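PDB 3GBH: NAD(P)H-flavin oxidoreductase from Staphylococcus epidermidis ATCC 12228, which probably catalyses the NAD(P)H-dependent reduction of flavins or other acceptors, using bound flavin mononucleotide as its redox cofactor. Local coordinates for residues E26-P31 / I191-Q196; T43-S48 / A147-L152; M51-I56 / D137-D142. All blocks are in the same frame, centred on the assembly; numbering follows the deposited sequence.

Overall arrangement
All three contacts lie within one nitroreductase-family domain, a mainly antiparallel sheet packed against helices, with FMN held between two subunits. Along the chain, 26-31 and 191-196 enclose interaction 2, and the segments of interaction 3 fall between those of interaction 2. Interactions 2 and 3 have centres about 10 Å apart, share helix 132-156 and touch each other, S47 and S48 meeting Q52 and D142; both help shape the FMN pocket at the subunit interface. Interaction 1, which packs a loop onto the sheet, lies farther off, its centre about 22 Å from interaction 2 and 27 Å from interaction 3. Interactions 1 and 3 reach the same sheet, through strands 183-192 and 54-59.

Interaction 1 of 3, residues E26-P31 / I191-Q196; sequences ENYKIP and IGKKAQ
Y28 lies against K193, and two residues further on I30 reaches I191, so that alternate residues of 26-31 face the end of strand 183-192. The Y28 ring crosses the aliphatic stem of K193 at about a right angle, chi1 of -178° setting CG opposite the backbone N. CD1 of Y28 is 3.9 Å from CB of K193, while CD of K193 stands over one ring face, 4.3 Å from the centroid and 24° off the normal, a CH-pi contact displaced toward the rim. The lysine chain then bends at its last torsion and carries its amino end away. The phenol oxygen is hydrogen-bonded to Y159. In the nitroreductase fold this contact ties the loop leading into helix 32-42 to the C-terminal end of a central sheet strand; no hydrogen bond joins the two segments directly. I30 takes over next, its CD1 3.9 Å from CG1 of I191 and 4.3 Å from CA of G192. M35 of helix 32-42 touches both isoleucines, extending the apolar cluster toward the helix that starts just after P31, at its N-cap position.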
loop_
_atom_site.group_PDB
_atom_site.type_symbol
_atom_site.label_atom_id
_atom_site.label_comp_id
_atom_site.label_asym_id
_atom_site.label_seq_id
_atom_site.Cartn_x
_atom_site.Cartn_y
_atom_site.Cartn_z
ATOM N N GLU B 26 2.178 39.550 15.640
ATOM C CA GLU B 26 3.131 40.642 15.563
ATOM C C GLU B 26 4.043 40.710 16.782
ATOM O O GLU B 26 5.092 41.358 16.743
ATOM C CB GLU B 26 2.334 41.944 15.449
ATOM C CG GLU B 26 3.003 43.064 14.697
ATOM C CD GLU B 26 2.232 44.368 14.832
ATOM O OE1 GLU B 26 0.999 44.301 15.024
ATOM O OE2 GLU B 26 2.864 45.452 14.774
ATOM N N ASN B 27 3.636 40.065 17.873
ATOM C CA ASN B 27 4.383 40.106 19.130
ATOM C C ASN B 27 5.158 38.832 19.415
ATOM O O ASN B 27 5.791 38.709 20.453
ATOM C CB ASN B 27 3.421 40.359 20.264
ATOM C CG ASN B 27 2.725 41.689 20.134
ATOM O OD1 ASN B 27 1.500 41.743 20.021
ATOM N ND2 ASN B 27 3.501 42.774 20.127
ATOM N N TYR B 28 5.090 37.873 18.498
ATOM C CA TYR B 28 5.835 36.644 18.631
ATOM C C TYR B 28 7.105 36.755 17.802
ATOM O O TYR B 28 7.038 37.055 16.607
ATOM C CB TYR B 28 5.012 35.453 18.137
ATOM C CG TYR B 28 5.775 34.205 18.325
ATOM C CD1 TYR B 28 6.615 33.744 17.337
ATOM C CD2 TYR B 28 5.731 33.524 19.529
ATOM C CE1 TYR B 28 7.387 32.626 17.530
ATOM C CE2 TYR B 28 6.494 32.383 19.732
ATOM C CZ TYR B 28 7.327 31.944 18.722
ATOM O OH TYR B 28 8.115 30.823 18.864
ATOM N N LYS B 29 8.254 36.502 18.426
ATOM C CA LYS B 29 9.510 36.461 17.706
ATOM C C LYS B 29 10.172 35.087 17.891
ATOM O O LYS B 29 10.155 34.500 18.985
ATOM C CB LYS B 29 10.439 37.590 18.147
ATOM C CG LYS B 29 9.870 39.023 17.975
ATOM C CD LYS B 29 9.539 39.407 16.512
ATOM C CE LYS B 29 8.678 40.688 16.429
ATOM N NZ LYS B 29 8.155 40.940 15.054
ATOM N N ILE B 30 10.722 34.577 16.806
ATOM C CA ILE B 30 11.330 33.251 16.758
ATOM C C ILE B 30 12.721 33.298 17.373
ATOM O O ILE B 30 13.549 34.075 16.938
ATOM C CB ILE B 30 11.400 32.752 15.315
ATOM C CG1 ILE B 30 9.970 32.593 14.746
ATOM C CG2 ILE B 30 12.157 31.432 15.237
ATOM C CD1 ILE B 30 9.928 32.279 13.272
ATOM N N PRO B 31 12.998 32.456 18.380
ATOM C CA PRO B 31 14.351 32.496 18.960
ATOM C C PRO B 31 15.414 32.121 17.935
ATOM O O PRO B 31 15.134 31.340 17.035
ATOM C CB PRO B 31 14.286 31.460 20.099
ATOM C CG PRO B 31 12.819 31.180 20.308
ATOM C CD PRO B 31 12.155 31.424 19.003
ATOM N N ILE B 191 7.725 34.454 7.692
ATOM C CA ILE B 191 7.651 33.353 8.649
ATOM C C ILE B 191 7.254 33.911 10.013
ATOM O O ILE B 191 7.651 35.006 10.387
ATOM C CB ILE B 191 8.995 32.575 8.700
ATOM C CG1 ILE B 191 8.895 31.347 9.625
ATOM C CG2 ILE B 191 10.162 33.487 9.148
ATOM C CD1 ILE B 191 10.143 30.446 9.548
ATOM N N GLY B 192 6.418 33.170 10.719
ATOM C CA GLY B 192 5.998 33.566 12.043
ATOM C C GLY B 192 4.979 32.596 12.566
ATOM O O GLY B 192 4.750 31.529 11.965
ATOM N N LYS B 193 4.359 32.986 13.663
ATOM C CA LYS B 193 3.266 32.249 14.268
ATOM C C LYS B 193 1.969 32.802 13.711
ATOM O O LYS B 193 1.751 34.014 13.745
ATOM C CB LYS B 193 3.305 32.432 15.787
ATOM C CG LYS B 193 2.231 31.702 16.543
ATOM C CD LYS B 193 2.497 31.775 18.049
ATOM C CE LYS B 193 1.413 31.065 18.883
ATOM N NZ LYS B 193 0.073 31.684 18.689
ATOM N N LYS B 194 1.085 31.933 13.227
ATOM C CA LYS B 194 -0.147 32.410 12.568
ATOM C C LYS B 194 -1.072 33.149 13.527
ATOM O O LYS B 194 -1.224 32.736 14.686
ATOM C CB LYS B 194 -0.894 31.270 11.853
ATOM C CG LYS B 194 -1.719 30.350 12.717
ATOM C CD LYS B 194 -2.413 29.290 11.834
ATOM C CE LYS B 194 -3.279 28.310 12.632
ATOM N NZ LYS B 194 -3.972 27.342 11.728
ATOM N N ALA B 195 -1.670 34.250 13.058
ATOM C CA ALA B 195 -2.731 34.944 13.812
ATOM C C ALA B 195 -4.087 34.736 13.134
ATOM O O ALA B 195 -5.099 34.922 13.762
ATOM C CB ALA B 195 -2.442 36.416 13.949
ATOM N N GLN B 196 -4.085 34.362 11.852
ATOM C CA GLN B 196 -5.302 33.933 11.143
ATOM C C GLN B 196 -5.033 32.710 10.288
ATOM O O GLN B 196 -4.007 32.621 9.669
ATOM C CB GLN B 196 -5.791 35.043 10.219
ATOM C CG GLN B 196 -6.564 36.138 10.906
ATOM C CD GLN B 196 -6.929 37.289 9.953
ATOM O OE1 GLN B 196 -7.014 38.451 10.373
ATOM N NE2 GLN B 196 -7.155 36.961 8.669
#

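Interaction 2 of 3, residues T43-S48 / A147-L152; sequences TKAPSS and AMQLML. With FMN (flavin mononucleotide), chain E.
A45 and Q149 bring the two backbones to their nearest approach, with their CA atoms 6.8 Å apart. Segment 147-152 is a regular part of helix 132-156, whereas 43-48 is irregular: it leaves the end of helix 32-42 and becomes extended from A45 onward. Q149 carries nearly all of the contact from the helix side. Its CG lies anti to the backbone N (chi1 -171°), and the chain stays extended beyond it, delivering the terminal amide to the K44-A45 peptide. There NE2 of Q149 stands 3.4 Å from N of A45; both are donors, so this approach is packing and not a bond. The same nitrogen lies 3.8 Å from CB of K44. Its hydrogen-bond partner is O of K41, near the end of helix 32-42. The amide oxygen is used differently: a water donates to OE1 of Q149 at 2.7 Å and is also close enough to O of K44 for a weak bond at 3.3 Å. The amide thus ties helix 132-156 to the end of helix 32-42 through K41 and, by way of the water, weakly to the loop. Beyond A45 the loop turns to the flavin, as in other nitroreductases where the cofactor lies at the dimer interface. CB of P46 comes within 3.0 Å of O3' of FMN, and N of S48 is 3.6 Å from its C8. R18 and R203 of the second subunit bond to O of K44, and R203 also to O of A45. Within the fold, A45 is also covered by M146 of helix 132-156 and W54 of strand 54-59, while A147 packs on L187 and I189 of strand 183-192.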
loop_
_atom_site.group_PDB
_atom_site.type_symbol
_atom_site.label_atom_id
_atom_site.label_comp_id
_atom_site.label_asym_id
_atom_site.label_seq_id
_atom_site.Cartn_x
_atom_site.Cartn_y
_atom_site.Cartn_z
ATOM N N THR B 43 18.862 23.654 4.398
ATOM C CA THR B 43 20.044 23.664 3.526
ATOM C C THR B 43 20.631 22.264 3.318
ATOM O O THR B 43 21.643 22.123 2.630
ATOM C CB THR B 43 21.112 24.608 4.077
ATOM O OG1 THR B 43 21.435 24.218 5.415
ATOM C CG2 THR B 43 20.604 26.046 4.032
ATOM N N LYS B 44 19.982 21.232 3.882
ATOM C CA LYS B 44 20.203 19.826 3.455
ATOM C C LYS B 44 19.612 19.517 2.083
ATOM O O LYS B 44 19.817 18.434 1.544
ATOM C CB LYS B 44 19.664 18.825 4.489
ATOM C CG LYS B 44 20.444 18.792 5.763
ATOM C CD LYS B 44 19.830 17.873 6.877
ATOM C CE LYS B 44 19.989 16.398 6.550
ATOM N NZ LYS B 44 21.413 16.013 6.531
ATOM N N ALA B 45 18.853 20.457 1.528
ATOM C CA ALA B 45 18.356 20.391 0.159
ATOM C C ALA B 45 19.497 20.122 -0.808
ATOM O O ALA B 45 20.634 20.536 -0.563
ATOM C CB ALA B 45 17.684 21.723 -0.211
ATOM N N PRO B 46 19.190 19.482 -1.940
ATOM C CA PRO B 46 20.218 19.259 -2.934
ATOM C C PRO B 46 20.439 20.516 -3.768
ATOM O O PRO B 46 19.590 21.401 -3.818
ATOM C CB PRO B 46 19.616 18.148 -3.805
ATOM C CG PRO B 46 18.151 18.408 -3.741
ATOM C CD PRO B 46 17.878 18.974 -2.380
ATOM N N SER B 47 21.583 20.575 -4.429
ATOM C CA SER B 47 21.872 21.656 -5.346
ATOM C C SER B 47 22.818 21.160 -6.414
ATOM O O SER B 47 23.535 20.170 -6.222
ATOM C CB SER B 47 22.491 22.845 -4.612
ATOM O OG SER B 47 23.733 22.470 -4.023
ATOM N N SER B 48 22.831 21.864 -7.545
ATOM C CA SER B 48 23.650 21.457 -8.680
ATOM C C SER B 48 25.113 21.447 -8.214
ATOM O O SER B 48 25.575 22.398 -7.599
ATOM C CB SER B 48 23.395 22.420 -9.875
ATOM O OG SER B 48 24.235 22.134 -10.980
ATOM N N ALA B 147 14.114 26.538 -0.441
ATOM C CA ALA B 147 12.939 27.267 0.060
ATOM C C ALA B 147 11.749 26.351 0.418
ATOM O O ALA B 147 11.110 26.544 1.482
ATOM C CB ALA B 147 12.497 28.341 -0.938
HETATM N N MSE B 148 11.470 25.339 -0.422
HETATM C CA MSE B 148 10.361 24.430 -0.129
HETATM C C MSE B 148 10.665 23.672 1.156
HETATM O O MSE B 148 9.836 23.556 2.039
HETATM C CB MSE B 148 10.150 23.432 -1.270
HETATM C CG MSE B 148 8.945 22.544 -1.058
HETATM SE SE MSE B 148 7.265 23.501 -1.368
HETATM C CE MSE B 148 6.595 23.582 0.474
ATOM N N GLN B 149 11.866 23.122 1.254
ATOM C CA GLN B 149 12.236 22.403 2.439
ATOM C C GLN B 149 12.227 23.329 3.676
ATOM O O GLN B 149 11.843 22.901 4.752
ATOM C CB GLN B 149 13.558 21.674 2.226
ATOM C CG GLN B 149 13.947 20.731 3.321
ATOM C CD GLN B 149 14.912 19.662 2.834
ATOM O OE1 GLN B 149 14.575 18.857 1.983
ATOM N NE2 GLN B 149 16.124 19.656 3.389
ATOM N N LEU B 150 12.594 24.603 3.519
ATOM C CA LEU B 150 12.498 25.566 4.640
ATOM C C LEU B 150 11.045 25.750 5.106
ATOM O O LEU B 150 10.760 25.746 6.303
ATOM C CB LEU B 150 13.084 26.914 4.220
ATOM C CG LEU B 150 13.423 27.888 5.341
ATOM C CD1 LEU B 150 14.536 28.826 4.851
ATOM C CD2 LEU B 150 12.176 28.620 5.835
HETATM N N MSE B 151 10.125 25.882 4.158
HETATM C CA MSE B 151 8.706 26.051 4.502
HETATM C C MSE B 151 8.112 24.833 5.205
HETATM O O MSE B 151 7.347 24.973 6.164
HETATM C CB MSE B 151 7.903 26.425 3.260
HETATM C CG MSE B 151 8.261 27.796 2.699
HETATM SE SE MSE B 151 6.963 28.348 1.343
HETATM C CE MSE B 151 7.869 27.569 -0.215
ATOM N N LEU B 152 8.503 23.637 4.769
ATOM C CA LEU B 152 8.046 22.413 5.421
ATOM C C LEU B 152 8.611 22.298 6.834
ATOM O O LEU B 152 7.883 22.020 7.792
ATOM C CB LEU B 152 8.377 21.166 4.570
ATOM C CG LEU B 152 7.577 21.139 3.262
ATOM C CD1 LEU B 152 8.124 20.106 2.261
ATOM C CD2 LEU B 152 6.125 20.902 3.530
HETATM N N1 FMN E . 23.517 14.662 -9.947
HETATM C C2 FMN E . 23.941 13.925 -11.034
HETATM O O2 FMN E . 24.458 12.807 -10.848
HETATM N N3 FMN E . 23.800 14.441 -12.316
HETATM C C4 FMN E . 23.233 15.687 -12.541
HETATM O O4 FMN E . 23.131 16.080 -13.718
HETATM C C4A FMN E . 22.808 16.457 -11.434
HETATM N N5 FMN E . 22.271 17.730 -11.591
HETATM C C5A FMN E . 21.608 18.315 -10.521
HETATM C C6 FMN E . 20.791 19.426 -10.727
HETATM C C7 FMN E . 20.101 20.017 -9.701
HETATM C C7M FMN E . 19.210 21.206 -9.955
HETATM C C8 FMN E . 20.226 19.502 -8.424
HETATM C C8M FMN E . 19.454 20.134 -7.309
HETATM C C9 FMN E . 21.026 18.396 -8.192
HETATM C C9A FMN E . 21.742 17.787 -9.235
HETATM N N10 FMN E . 22.557 16.670 -9.037
HETATM C C10 FMN E . 22.976 15.940 -10.134
HETATM C "C1'" FMN E . 22.678 16.042 -7.654
HETATM C "C2'" FMN E . 23.614 16.889 -6.805
HETATM O "O2'" FMN E . 24.974 16.589 -7.091
HETATM C "C3'" FMN E . 23.360 16.578 -5.338
HETATM O "O3'" FMN E . 22.041 16.923 -5.006
HETATM C "C4'" FMN E . 24.343 17.270 -4.408
HETATM O "O4'" FMN E . 25.605 16.680 -4.684
HETATM C "C5'" FMN E . 23.916 17.068 -2.954
HETATM O "O5'" FMN E . 23.893 15.674 -2.598
HETATM P P FMN E . 22.545 14.998 -2.050
HETATM O O1P FMN E . 22.796 13.512 -1.817
HETATM O O2P FMN E . 21.455 15.189 -3.076
HETATM O O3P FMN E . 22.055 15.633 -0.804
HETATM O O HOH W 1 16.698 17.307 1.185
#

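Interaction 3 of 3, residues M51-I56 / D137-D142; sequences MQPWRI and DIVNID. With FMN (flavin mononucleotide), chain E.
P53 packs its ring against one side of helix 132-156, meeting V139 and D142, nearly one turn apart. CB of P53 is 3.7 Å from CG1 of V139, an apolar contact, and CG of P53 lies 3.5 Å from OD2 of D142, the two side chains crossing at about a right angle. The indole of W54 comes in beside them. Its CG sits between the backbone N and the carbonyl carbon (chi1 39°), which turns the six-membered ring toward the helix edge-on: CZ3 is 3.3 Å from O of D142, near the ring plane. CA of Q52 and CD of P53 lie over one face of the indole. R55 does not touch the helix; its NH1 bonds to O of Q52 (2.8 Å, in the carbonyl plane) and, from above its carbonyl plane, to O of W54, and NH2 pairs with D91, which probably helps hold the chain where it enters strand 54-59. The carboxylate of D142 has P53 against OD2 and the flavin methyl C7M 3.6 Å from OD1. Both oxygens are hydrogen-bonded elsewhere, OD1 to N of S48, so the buried acid is satisfied beside apolar neighbours and probably helps fix the cofactor-binding loop.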
loop_
_atom_site.group_PDB
_atom_site.type_symbol
_atom_site.label_atom_id
_atom_site.label_comp_id
_atom_site.label_asym_id
_atom_site.label_seq_id
_atom_site.Cartn_x
_atom_site.Cartn_y
_atom_site.Cartn_z
HETATM N N MSE B 51 26.791 23.009 -4.913
HETATM C CA MSE B 51 27.431 24.310 -4.808
HETATM C C MSE B 51 26.647 25.256 -3.928
HETATM O O MSE B 51 27.157 26.298 -3.598
HETATM C CB MSE B 51 27.697 24.906 -6.179
HETATM C CG MSE B 51 28.846 25.889 -6.182
HETATM SE SE MSE B 51 30.557 25.035 -5.804
HETATM C CE MSE B 51 30.761 24.049 -7.455
ATOM N N GLN B 52 25.424 24.902 -3.535
ATOM C CA GLN B 52 24.740 25.610 -2.455
ATOM C C GLN B 52 24.750 27.135 -2.650
ATOM O O GLN B 52 25.275 27.864 -1.835
ATOM C CB GLN B 52 25.415 25.241 -1.149
ATOM C CG GLN B 52 25.326 23.757 -0.840
ATOM C CD GLN B 52 26.243 23.376 0.287
ATOM O OE1 GLN B 52 26.047 23.795 1.451
ATOM N NE2 GLN B 52 27.296 22.637 -0.051
ATOM N N PRO B 53 24.157 27.623 -3.749
ATOM C CA PRO B 53 24.268 29.050 -4.083
ATOM C C PRO B 53 23.311 29.992 -3.317
ATOM O O PRO B 53 23.299 31.231 -3.561
ATOM C CB PRO B 53 23.922 29.057 -5.553
ATOM C CG PRO B 53 22.856 27.989 -5.684
ATOM C CD PRO B 53 23.322 26.893 -4.716
ATOM N N TRP B 54 22.515 29.434 -2.412
ATOM C CA TRP B 54 21.485 30.202 -1.735
ATOM C C TRP B 54 22.095 31.067 -0.656
ATOM O O TRP B 54 23.025 30.643 0.039
ATOM C CB TRP B 54 20.436 29.300 -1.104
ATOM C CG TRP B 54 20.989 28.056 -0.468
ATOM C CD1 TRP B 54 21.744 27.978 0.660
ATOM C CD2 TRP B 54 20.851 26.712 -0.954
ATOM N NE1 TRP B 54 22.053 26.667 0.933
ATOM C CE2 TRP B 54 21.528 25.871 -0.054
ATOM C CE3 TRP B 54 20.209 26.143 -2.054
ATOM C CZ2 TRP B 54 21.590 24.496 -0.226
ATOM C CZ3 TRP B 54 20.269 24.778 -2.233
ATOM C CH2 TRP B 54 20.939 23.967 -1.331
ATOM N N ARG B 55 21.535 32.273 -0.500
ATOM C CA ARG B 55 21.959 33.215 0.544
ATOM C C ARG B 55 20.706 33.812 1.170
ATOM O O ARG B 55 19.897 34.414 0.476
ATOM C CB ARG B 55 22.799 34.328 -0.068
ATOM C CG ARG B 55 24.028 33.828 -0.854
ATOM C CD ARG B 55 25.093 33.133 0.003
ATOM N NE ARG B 55 26.215 32.747 -0.848
ATOM C CZ ARG B 55 26.446 31.522 -1.305
ATOM N NH1 ARG B 55 25.674 30.492 -0.976
ATOM N NH2 ARG B 55 27.477 31.324 -2.104
ATOM N N ILE B 56 20.556 33.663 2.477
ATOM C CA ILE B 56 19.318 34.050 3.174
ATOM C C ILE B 56 19.533 35.330 4.006
ATOM O O ILE B 56 20.322 35.333 4.951
ATOM C CB ILE B 56 18.820 32.927 4.099
ATOM C CG1 ILE B 56 18.684 31.604 3.319
ATOM C CG2 ILE B 56 17.457 33.362 4.757
ATOM C CD1 ILE B 56 18.330 30.394 4.194
ATOM N N ASP B 137 19.325 30.721 -13.927
ATOM C CA ASP B 137 18.428 29.559 -13.911
ATOM C C ASP B 137 18.875 28.558 -12.830
ATOM O O ASP B 137 18.053 28.036 -12.061
ATOM C CB ASP B 137 18.399 28.848 -15.267
ATOM C CG ASP B 137 17.686 29.633 -16.364
ATOM O OD1 ASP B 137 17.010 30.643 -16.080
ATOM O OD2 ASP B 137 17.834 29.205 -17.539
ATOM N N ILE B 138 20.171 28.302 -12.761
ATOM C CA ILE B 138 20.700 27.329 -11.794
ATOM C C ILE B 138 20.408 27.771 -10.372
ATOM O O ILE B 138 19.958 26.975 -9.546
ATOM C CB ILE B 138 22.226 27.105 -11.962
ATOM C CG1 ILE B 138 22.510 26.323 -13.259
ATOM C CG2 ILE B 138 22.823 26.351 -10.732
ATOM C CD1 ILE B 138 24.001 26.128 -13.565
ATOM N N VAL B 139 20.678 29.032 -10.074
ATOM C CA VAL B 139 20.533 29.491 -8.690
ATOM C C VAL B 139 19.047 29.625 -8.301
ATOM O O VAL B 139 18.695 29.376 -7.144
ATOM C CB VAL B 139 21.373 30.740 -8.391
ATOM C CG1 VAL B 139 22.853 30.493 -8.810
ATOM C CG2 VAL B 139 20.812 32.018 -9.064
ATOM N N ASN B 140 18.193 30.001 -9.250
ATOM C CA ASN B 140 16.737 30.051 -9.010
ATOM C C ASN B 140 16.218 28.686 -8.632
ATOM O O ASN B 140 15.454 28.547 -7.673
ATOM C CB ASN B 140 15.955 30.555 -10.233
ATOM C CG ASN B 140 16.009 32.059 -10.395
ATOM O OD1 ASN B 140 16.297 32.781 -9.449
ATOM N ND2 ASN B 140 15.779 32.537 -11.621
ATOM N N ILE B 141 16.632 27.677 -9.399
ATOM C CA ILE B 141 16.219 26.311 -9.150
ATOM C C ILE B 141 16.745 25.827 -7.803
ATOM O O ILE B 141 15.955 25.349 -6.980
ATOM C CB ILE B 141 16.618 25.334 -10.303
ATOM C CG1 ILE B 141 15.857 25.692 -11.601
ATOM C CG2 ILE B 141 16.369 23.896 -9.893
ATOM C CD1 ILE B 141 16.473 25.103 -12.872
ATOM N N ASP B 142 18.052 25.960 -7.552
ATOM C CA ASP B 142 18.616 25.404 -6.326
ATOM C C ASP B 142 17.979 26.078 -5.119
ATOM O O ASP B 142 17.628 25.406 -4.174
ATOM C CB ASP B 142 20.132 25.596 -6.246
ATOM C CG ASP B 142 20.920 24.718 -7.219
ATOM O OD1 ASP B 142 20.424 23.658 -7.644
ATOM O OD2 ASP B 142 22.081 25.100 -7.521
HETATM N N1 FMN E . 23.517 14.662 -9.947
HETATM C C2 FMN E . 23.941 13.925 -11.034
HETATM O O2 FMN E . 24.458 12.807 -10.848
HETATM N N3 FMN E . 23.800 14.441 -12.316
HETATM C C4 FMN E . 23.233 15.687 -12.541
HETATM O O4 FMN E . 23.131 16.080 -13.718
HETATM C C4A FMN E . 22.808 16.457 -11.434
HETATM N N5 FMN E . 22.271 17.730 -11.591
HETATM C C5A FMN E . 21.608 18.315 -10.521
HETATM C C6 FMN E . 20.791 19.426 -10.727
HETATM C C7 FMN E . 20.101 20.017 -9.701
HETATM C C7M FMN E . 19.210 21.206 -9.955
HETATM C C8 FMN E . 20.226 19.502 -8.424
HETATM C C8M FMN E . 19.454 20.134 -7.309
HETATM C C9 FMN E . 21.026 18.396 -8.192
HETATM C C9A FMN E . 21.742 17.787 -9.235
HETATM N N10 FMN E . 22.557 16.670 -9.037
HETATM C C10 FMN E . 22.976 15.940 -10.134
HETATM C "C1'" FMN E . 22.678 16.042 -7.654
HETATM C "C2'" FMN E . 23.614 16.889 -6.805
HETATM O "O2'" FMN E . 24.974 16.589 -7.091
HETATM C "C3'" FMN E . 23.360 16.578 -5.338
HETATM O "O3'" FMN E . 22.041 16.923 -5.006
HETATM C "C4'" FMN E . 24.343 17.270 -4.408
HETATM O "O4'" FMN E . 25.605 16.680 -4.684
HETATM C "C5'" FMN E . 23.916 17.068 -2.954
HETATM O "O5'" FMN E . 23.893 15.674 -2.598
HETATM P P FMN E . 22.545 14.998 -2.050
HETATM O O1P FMN E . 22.796 13.512 -1.817
HETATM O O2P FMN E . 21.455 15.189 -3.076
HETATM O O3P FMN E . 22.055 15.633 -0.804
#